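Local coordinates for N-terminal acetyltransferase-like protein (Chaetomium thermophilum, PDB 5NNP) that probably serves as the helical, tetratricopeptide-repeat auxiliary subunit of a NatA-type N-terminal acetyltransferase, at residues His43-Ser48 with Ser77-His82; Lys50-Asn55 with Tyr84-Arg89. All coordinates share one frame; numbering follows the deposited sequence.

Contact 1: residues His43-Ser48 with Ser77-His82; sequences HGDTMS and SYICWH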
ATOM      1  N   HIS A  43      40.165 -26.972  10.890  1.00 83.30           N
ATOM      2  CA  HIS A  43      39.572 -27.207   9.584  1.00 69.79           C
ATOM      3  C   HIS A  43      38.398 -26.261   9.397  1.00 55.86           C
ATOM      4  O   HIS A  43      37.306 -26.501   9.910  1.00 53.52           O
ATOM      5  CB  HIS A  43      39.122 -28.659   9.418  1.00 67.30           C
ATOM      6  CG  HIS A  43      38.813 -29.023   8.000  1.00 62.68           C
ATOM      7  ND1 HIS A  43      37.599 -28.754   7.411  1.00 62.08           N
ATOM      8  CD2 HIS A  43      39.573 -29.606   7.044  1.00 66.70           C
ATOM      9  CE1 HIS A  43      37.618 -29.164   6.156  1.00 60.92           C
ATOM     10  NE2 HIS A  43      38.804 -29.688   5.910  1.00 66.63           N
ATOM     11  N   GLY A  44      38.641 -25.186   8.656  1.00 55.18           N
ATOM     12  CA  GLY A  44      37.657 -24.140   8.429  1.00 54.28           C
ATOM     13  C   GLY A  44      36.312 -24.571   7.873  1.00 61.62           C
ATOM     14  O   GLY A  44      35.272 -24.165   8.385  1.00 65.90           O
ATOM     15  N   ASP A  45      36.323 -25.383   6.819  1.00 63.96           N
ATOM     16  CA  ASP A  45      35.077 -25.801   6.188  1.00 62.28           C
ATOM     17  C   ASP A  45      34.162 -26.488   7.187  1.00 61.22           C
ATOM     18  O   ASP A  45      32.951 -26.282   7.167  1.00 65.42           O
ATOM     19  CB  ASP A  45      35.354 -26.723   5.005  1.00 70.20           C
ATOM     20  CG  ASP A  45      35.991 -25.997   3.843  1.00 72.48           C
ATOM     21  OD1 ASP A  45      36.453 -24.860   4.051  1.00 69.84           O
ATOM     22  OD2 ASP A  45      36.035 -26.564   2.730  1.00 71.59           O
ATOM     23  N   THR A  46      34.747 -27.285   8.075  1.00 55.76           N
ATOM     24  CA  THR A  46      33.969 -27.985   9.085  1.00 53.58           C
ATOM     25  C   THR A  46      33.434 -27.028  10.158  1.00 60.92           C
ATOM     26  O   THR A  46      32.297 -27.167  10.611  1.00 53.81           O
ATOM     27  CB  THR A  46      34.801 -29.104   9.743  1.00 57.77           C
ATOM     28  OG1 THR A  46      35.168 -30.067   8.748  1.00 58.57           O
ATOM     29  CG2 THR A  46      33.999 -29.803  10.839  1.00 60.69           C
ATOM     30  N   MET A  47      34.244 -26.051  10.557  1.00 52.87           N
ATOM     31  CA  MET A  47      33.818 -25.108  11.579  1.00 52.96           C
ATOM     32  C   MET A  47      32.600 -24.328  11.095  1.00 60.88           C
ATOM     33  O   MET A  47      31.659 -24.102  11.861  1.00 65.44           O
ATOM     34  CB  MET A  47      34.952 -24.154  11.947  1.00 50.52           C
ATOM     35  CG  MET A  47      36.237 -24.837  12.356  1.00 55.91           C
ATOM     36  SD  MET A  47      37.532 -23.630  12.709  1.00 70.83           S
ATOM     37  CE  MET A  47      36.746 -22.670  13.997  1.00 72.51           C
ATOM     38  N   SER A  48      32.631 -23.926   9.822  1.00 58.46           N
ATOM     39  CA  SER A  48      31.515 -23.220   9.187  1.00 59.93           C
ATOM     40  C   SER A  48      30.246 -24.065   9.154  1.00 57.54           C
ATOM     41  O   SER A  48      29.159 -23.559   9.414  1.00 62.22           O
ATOM     42  CB  SER A  48      31.878 -22.803   7.756  1.00 61.49           C
ATOM     43  OG  SER A  48      32.989 -21.930   7.733  1.00 64.90           O
ATOM     44  N   SER A  77      38.405 -19.849   1.466  1.00 44.98           N
ATOM     45  CA  SER A  77      37.353 -20.864   1.306  1.00 37.53           C
ATOM     46  C   SER A  77      36.001 -20.245   0.988  1.00 39.03           C
ATOM     47  O   SER A  77      35.528 -19.371   1.722  1.00 41.73           O
ATOM     48  CB  SER A  77      37.230 -21.708   2.568  1.00 40.01           C
ATOM     49  OG  SER A  77      36.032 -22.467   2.556  1.00 44.32           O
ATOM     50  N   TYR A  78      35.367 -20.704  -0.088  1.00 37.44           N
ATOM     51  CA  TYR A  78      34.094 -20.112  -0.513  1.00 43.39           C
ATOM     52  C   TYR A  78      32.953 -20.601   0.377  1.00 43.89           C
ATOM     53  O   TYR A  78      31.918 -19.949   0.495  1.00 41.90           O
ATOM     54  CB  TYR A  78      33.797 -20.420  -2.001  1.00 45.17           C
ATOM     55  CG  TYR A  78      33.178 -21.771  -2.256  1.00 38.45           C
ATOM     56  CD1 TYR A  78      31.806 -21.953  -2.167  1.00 48.34           C
ATOM     57  CD2 TYR A  78      33.961 -22.866  -2.581  1.00 41.01           C
ATOM     58  CE1 TYR A  78      31.232 -23.184  -2.393  1.00 42.26           C
ATOM     59  CE2 TYR A  78      33.395 -24.109  -2.806  1.00 44.11           C
ATOM     60  CZ  TYR A  78      32.029 -24.258  -2.708  1.00 47.63           C
ATOM     61  OH  TYR A  78      31.447 -25.486  -2.934  1.00 57.23           O
ATOM     62  N   ILE A  79      33.148 -21.756   1.002  1.00 45.32           N
ATOM     63  CA  ILE A  79      32.181 -22.268   1.960  1.00 42.76           C
ATOM     64  C   ILE A  79      32.108 -21.385   3.202  1.00 42.48           C
ATOM     65  O   ILE A  79      31.014 -20.997   3.624  1.00 39.56           O
ATOM     66  CB  ILE A  79      32.512 -23.707   2.364  1.00 42.68           C
ATOM     67  CG1 ILE A  79      32.269 -24.638   1.174  1.00 48.39           C
ATOM     68  CG2 ILE A  79      31.688 -24.136   3.563  1.00 42.16           C
ATOM     69  CD1 ILE A  79      32.939 -26.017   1.314  1.00 46.34           C
ATOM     70  N   CYS A  80      33.262 -21.049   3.774  1.00 37.73           N
ATOM     71  CA  CYS A  80      33.274 -20.194   4.956  1.00 42.00           C
ATOM     72  C   CYS A  80      32.571 -18.845   4.689  1.00 45.89           C
ATOM     73  O   CYS A  80      31.776 -18.371   5.508  1.00 45.74           O
ATOM     74  CB  CYS A  80      34.704 -19.972   5.439  1.00 36.57           C
ATOM     75  SG  CYS A  80      35.602 -21.506   5.853  1.00 47.24           S
ATOM     76  N   TRP A  81      32.836 -18.246   3.533  1.00 39.56           N
ATOM     77  CA  TRP A  81      32.221 -16.967   3.210  1.00 34.77           C
ATOM     78  C   TRP A  81      30.720 -17.118   2.918  1.00 43.15           C
ATOM     79  O   TRP A  81      29.909 -16.309   3.370  1.00 39.58           O
ATOM     80  CB  TRP A  81      32.958 -16.308   2.040  1.00 29.75           C
ATOM     81  CG  TRP A  81      34.307 -15.777   2.475  1.00 31.94           C
ATOM     82  CD1 TRP A  81      35.532 -16.342   2.240  1.00 30.09           C
ATOM     83  CD2 TRP A  81      34.554 -14.601   3.257  1.00 30.45           C
ATOM     84  NE1 TRP A  81      36.524 -15.586   2.815  1.00 28.75           N
ATOM     85  CE2 TRP A  81      35.955 -14.511   3.446  1.00 31.06           C
ATOM     86  CE3 TRP A  81      33.730 -13.615   3.816  1.00 33.86           C
ATOM     87  CZ2 TRP A  81      36.555 -13.474   4.169  1.00 27.65           C
ATOM     88  CZ3 TRP A  81      34.336 -12.569   4.543  1.00 39.57           C
ATOM     89  CH2 TRP A  81      35.736 -12.517   4.710  1.00 36.14           C
ATOM     90  N   HIS A  82      30.360 -18.172   2.189  1.00 38.53           N
ATOM     91  CA  HIS A  82      28.960 -18.497   1.923  1.00 34.40           C
ATOM     92  C   HIS A  82      28.155 -18.636   3.226  1.00 37.94           C
ATOM     93  O   HIS A  82      27.093 -18.034   3.365  1.00 44.94           O
ATOM     94  CB  HIS A  82      28.877 -19.778   1.094  1.00 35.01           C
ATOM     95  CG  HIS A  82      27.534 -20.037   0.491  1.00 36.85           C
ATOM     96  ND1 HIS A  82      27.210 -21.237  -0.114  1.00 51.18           N
ATOM     97  CD2 HIS A  82      26.429 -19.262   0.396  1.00 47.66           C
ATOM     98  CE1 HIS A  82      25.967 -21.185  -0.558  1.00 50.95           C
ATOM     99  NE2 HIS A  82      25.468 -19.998  -0.263  1.00 48.78           N
TER
HETATM  100  O   HOH W   1      32.155 -19.264   8.221  1.00 41.05           O

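Contact 2: residues Lys50-Asn55 with Tyr84-Arg89; sequences KALILN and YGILYR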
ATOM      1  N   LYS A  50      29.481 -26.352  11.172  1.00 69.25           N
ATOM      2  CA  LYS A  50      29.022 -26.434  12.550  1.00 68.36           C
ATOM      3  C   LYS A  50      28.332 -25.133  12.948  1.00 66.54           C
ATOM      4  O   LYS A  50      27.376 -25.141  13.727  1.00 71.83           O
ATOM      5  CB  LYS A  50      30.196 -26.737  13.481  1.00 63.85           C
ATOM      6  CG  LYS A  50      29.854 -26.745  14.955  1.00 61.70           C
ATOM      7  CD  LYS A  50      31.105 -26.999  15.786  1.00 66.76           C
ATOM      8  CE  LYS A  50      30.807 -27.012  17.282  1.00 68.56           C
ATOM      9  NZ  LYS A  50      32.024 -27.291  18.095  1.00 68.36           N
ATOM     10  N   ALA A  51      28.824 -24.023  12.397  1.00 61.35           N
ATOM     11  CA  ALA A  51      28.259 -22.699  12.639  1.00 58.08           C
ATOM     12  C   ALA A  51      26.835 -22.609  12.123  1.00 62.61           C
ATOM     13  O   ALA A  51      25.997 -21.954  12.733  1.00 70.53           O
ATOM     14  CB  ALA A  51      29.115 -21.629  11.996  1.00 54.88           C
ATOM     15  N   LEU A  52      26.567 -23.275  11.001  1.00 66.33           N
ATOM     16  CA  LEU A  52      25.218 -23.327  10.435  1.00 69.61           C
ATOM     17  C   LEU A  52      24.244 -24.014  11.374  1.00 74.01           C
ATOM     18  O   LEU A  52      23.181 -23.479  11.679  1.00 78.42           O
ATOM     19  CB  LEU A  52      25.212 -24.062   9.097  1.00 66.64           C
ATOM     20  CG  LEU A  52      25.478 -23.287   7.811  1.00 57.82           C
ATOM     21  CD1 LEU A  52      25.230 -24.194   6.609  1.00 50.15           C
ATOM     22  CD2 LEU A  52      24.623 -22.036   7.741  1.00 57.10           C
ATOM     23  N   ILE A  53      24.616 -25.212  11.814  1.00 77.51           N
ATOM     24  CA  ILE A  53      23.784 -26.005  12.710  1.00 81.42           C
ATOM     25  C   ILE A  53      23.530 -25.266  14.016  1.00 85.15           C
ATOM     26  O   ILE A  53      22.435 -25.331  14.570  1.00 90.09           O
ATOM     27  CB  ILE A  53      24.423 -27.370  13.007  1.00 82.77           C
ATOM     28  CG1 ILE A  53      24.586 -28.167  11.710  1.00 78.91           C
ATOM     29  CG2 ILE A  53      23.578 -28.146  14.009  1.00 91.51           C
ATOM     30  CD1 ILE A  53      25.269 -29.515  11.883  1.00 76.48           C
ATOM     31  N   LEU A  54      24.540 -24.557  14.505  1.00 85.00           N
ATOM     32  CA  LEU A  54      24.368 -23.757  15.708  1.00 92.94           C
ATOM     33  C   LEU A  54      23.311 -22.681  15.483  1.00 98.73           C
ATOM     34  O   LEU A  54      22.416 -22.494  16.316  1.00104.80           O
ATOM     35  CB  LEU A  54      25.694 -23.127  16.131  1.00 89.76           C
ATOM     36  CG  LEU A  54      26.747 -24.109  16.645  1.00 85.53           C
ATOM     37  CD1 LEU A  54      28.022 -23.373  16.996  1.00 82.87           C
ATOM     38  CD2 LEU A  54      26.223 -24.874  17.848  1.00 84.62           C
ATOM     39  N   ASN A  55      23.417 -21.988  14.349  1.00 93.58           N
ATOM     40  CA  ASN A  55      22.461 -20.947  13.979  1.00 91.88           C
ATOM     41  C   ASN A  55      21.069 -21.527  13.757  1.00 92.92           C
ATOM     42  O   ASN A  55      20.062 -20.867  14.014  1.00 95.93           O
ATOM     43  CB  ASN A  55      22.934 -20.210  12.723  1.00 92.40           C
ATOM     44  CG  ASN A  55      22.116 -18.959  12.429  1.00 92.57           C
ATOM     45  OD1 ASN A  55      21.281 -18.954  11.526  1.00 92.22           O
ATOM     46  ND2 ASN A  55      22.358 -17.892  13.190  1.00 88.85           N
ATOM     47  N   TYR A  84      28.910 -17.474   6.270  1.00 46.89           N
ATOM     48  CA  TYR A  84      28.885 -16.151   6.879  1.00 45.92           C
ATOM     49  C   TYR A  84      27.719 -15.320   6.313  1.00 39.92           C
ATOM     50  O   TYR A  84      26.990 -14.661   7.052  1.00 35.23           O
ATOM     51  CB  TYR A  84      30.235 -15.466   6.639  1.00 45.31           C
ATOM     52  CG  TYR A  84      30.612 -14.358   7.609  1.00 45.65           C
ATOM     53  CD1 TYR A  84      30.505 -14.537   8.984  1.00 46.93           C
ATOM     54  CD2 TYR A  84      31.136 -13.146   7.144  1.00 33.99           C
ATOM     55  CE1 TYR A  84      30.872 -13.524   9.875  1.00 44.47           C
ATOM     56  CE2 TYR A  84      31.495 -12.129   8.024  1.00 30.97           C
ATOM     57  CZ  TYR A  84      31.362 -12.325   9.382  1.00 38.97           C
ATOM     58  OH  TYR A  84      31.732 -11.327  10.248  1.00 44.71           O
ATOM     59  N   GLY A  85      27.544 -15.378   4.998  1.00 35.30           N
ATOM     60  CA  GLY A  85      26.459 -14.685   4.332  1.00 39.90           C
ATOM     61  C   GLY A  85      25.092 -15.216   4.724  1.00 48.20           C
ATOM     62  O   GLY A  85      24.183 -14.447   5.045  1.00 47.52           O
ATOM     63  N   ILE A  86      24.956 -16.541   4.705  1.00 47.44           N
ATOM     64  CA  ILE A  86      23.719 -17.204   5.092  1.00 42.36           C
ATOM     65  C   ILE A  86      23.256 -16.789   6.490  1.00 43.48           C
ATOM     66  O   ILE A  86      22.089 -16.477   6.689  1.00 41.05           O
ATOM     67  CB  ILE A  86      23.882 -18.734   5.025  1.00 48.74           C
ATOM     68  CG1 ILE A  86      24.087 -19.168   3.572  1.00 44.73           C
ATOM     69  CG2 ILE A  86      22.666 -19.442   5.615  1.00 43.97           C
ATOM     70  CD1 ILE A  86      24.451 -20.627   3.423  1.00 42.14           C
ATOM     71  N   LEU A  87      24.178 -16.768   7.447  1.00 44.43           N
ATOM     72  CA  LEU A  87      23.871 -16.291   8.789  1.00 42.10           C
ATOM     73  C   LEU A  87      23.322 -14.862   8.753  1.00 43.04           C
ATOM     74  O   LEU A  87      22.225 -14.592   9.251  1.00 41.47           O
ATOM     75  CB  LEU A  87      25.115 -16.369   9.675  1.00 46.09           C
ATOM     76  CG  LEU A  87      25.737 -17.764   9.805  1.00 47.78           C
ATOM     77  CD1 LEU A  87      26.954 -17.763  10.722  1.00 42.75           C
ATOM     78  CD2 LEU A  87      24.701 -18.748  10.296  1.00 53.80           C
ATOM     79  N   TYR A  88      24.090 -13.961   8.147  1.00 39.35           N
ATOM     80  CA  TYR A  88      23.690 -12.567   7.969  1.00 36.19           C
ATOM     81  C   TYR A  88      22.334 -12.419   7.313  1.00 36.57           C
ATOM     82  O   TYR A  88      21.488 -11.676   7.791  1.00 38.05           O
ATOM     83  CB  TYR A  88      24.716 -11.824   7.127  1.00 37.28           C
ATOM     84  CG  TYR A  88      25.851 -11.236   7.916  1.00 38.21           C
ATOM     85  CD1 TYR A  88      25.611 -10.531   9.082  1.00 37.79           C
ATOM     86  CD2 TYR A  88      27.163 -11.391   7.501  1.00 29.87           C
ATOM     87  CE1 TYR A  88      26.647  -9.986   9.814  1.00 36.72           C
ATOM     88  CE2 TYR A  88      28.197 -10.858   8.220  1.00 29.78           C
ATOM     89  CZ  TYR A  88      27.940 -10.151   9.377  1.00 45.61           C
ATOM     90  OH  TYR A  88      28.981  -9.608  10.109  1.00 53.30           O
ATOM     91  N   ARG A  89      22.131 -13.115   6.204  1.00 36.58           N
ATOM     92  CA  ARG A  89      20.851 -13.052   5.518  1.00 38.10           C
ATOM     93  C   ARG A  89      19.731 -13.537   6.424  1.00 41.84           C
ATOM     94  O   ARG A  89      18.624 -13.018   6.379  1.00 54.25           O
ATOM     95  CB  ARG A  89      20.879 -13.871   4.236  1.00 38.03           C
ATOM     96  CG  ARG A  89      19.594 -13.792   3.485  1.00 40.26           C
ATOM     97  CD  ARG A  89      19.657 -14.597   2.229  1.00 47.19           C
ATOM     98  NE  ARG A  89      19.630 -16.024   2.497  1.00 53.83           N
ATOM     99  CZ  ARG A  89      19.596 -16.950   1.547  1.00 60.19           C
ATOM    100  NH1 ARG A  89      19.590 -16.581   0.275  1.00 60.50           N
ATOM    101  NH2 ARG A  89      19.567 -18.239   1.863  1.00 65.71           N
TER

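Contact 1: residues His43-Ser48 with Ser77-His82
S77 turns its OG anti to its own backbone N (chi1 166°), while the first torsion of D45 carries CG toward S77 and the second sets the carboxylate oxygens, OD1 toward S77 OG. Hydroxyl and carboxylate meet between the first turns of two helices. S77 OG donates to D45 OD1 over 2.9 Å, arriving from above the carboxylate plane, 36° out of it. S77 is the N-cap residue of helix 78-90, its OG accepting weak bonds from C80 N at 3.3 Å and from I79 N. One hydroxyl thus weakly caps a helix end while donating to the neighbouring helix. The other carboxylate oxygen, D45 OD2, lies 3.4 Å from I79 CD1, the two side chains crossing at about a right angle. Replacing D45 with an alanine would probably deprive the S77 hydroxyl of its acceptor and open a gap beside I79 CD1. One turn further along, S48 OG comes 3.2 Å from C80 SG. A water accepts from S48 OG at 2.8 Å and donates to C80 O at 2.9 Å, bridging side chain and backbone. C80 SG also lies 3.7 Å from G44 O, where G44 has no side chain to intervene. M47 packs on helix 60-73, which separates the two helices in sequence. Near-parallel helices 22° apart, with one intervening helix packed alongside, are characteristic of tetratricopeptide-repeat stacking.

Contact 2: residues Lys50-Asn55 with Tyr84-Arg89
L87 of helix 78-90 reaches N55, L52 and A51 of helix 44-55 within a tetratricopeptide-repeat helical stack, where the two segments run nearly parallel (14°) with their axes 10.3 Å apart. The tightly packed part is one methyl, L87 CD2, set against the side chain of N55. The first torsion of L87 places CG anti to its carbonyl carbon, and the branch beyond it extends into the helix interface. N55 and L87 slide past each other in opposite directions, and L87 CD2 comes 3.3 Å from N55 CB. L87 also packs on A67 of helix 60-73, so this buried side chain joins three helices; N55 touches N91 as well. The packing is looser away from N55. L87 CD2 lies 4.2 Å from A51 O. It is also 4.2 Å from L52 CD2, the two leucines slanting across each other. At partly exposed I86 a single touch remains: I86 CG2 meets L52 CD2 at 3.9 Å, methyl against methyl, with the two side chains crossing at about a right angle. I86 has further cover from Y101 of helix 94-107. On the tight side, chi1 of N55 (-170°) carries CG toward helix 78-90, and chi2 (-104°) turns the plane of the amide against the methyl. L87 CD2 thus lies over the face of the N55 amide, 3.4 Å from N55 CG.

Contacts 1 and 2 join the same pair of helices, 44-55 and 78-90, at successive levels, with their centres about 11 Å apart. Both are largely buried, though D45 and I79 in contact 1 and N55 and I86 in contact 2 are partly exposed, and helix 60-73 packs against both. Their chemistry changes along the helices. Contact 1, at the N-terminal ends, is mainly polar: a carboxylate and hydroxyl at the helix cap, then a hydroxyl, thiol and water one turn on. Contact 2, further along, is aliphatic, with an asparagine side chain lying against a leucine methyl. The axes are also farther apart there, 10.3 Å against 8.7 Å, with branched side chains spanning the wider separation.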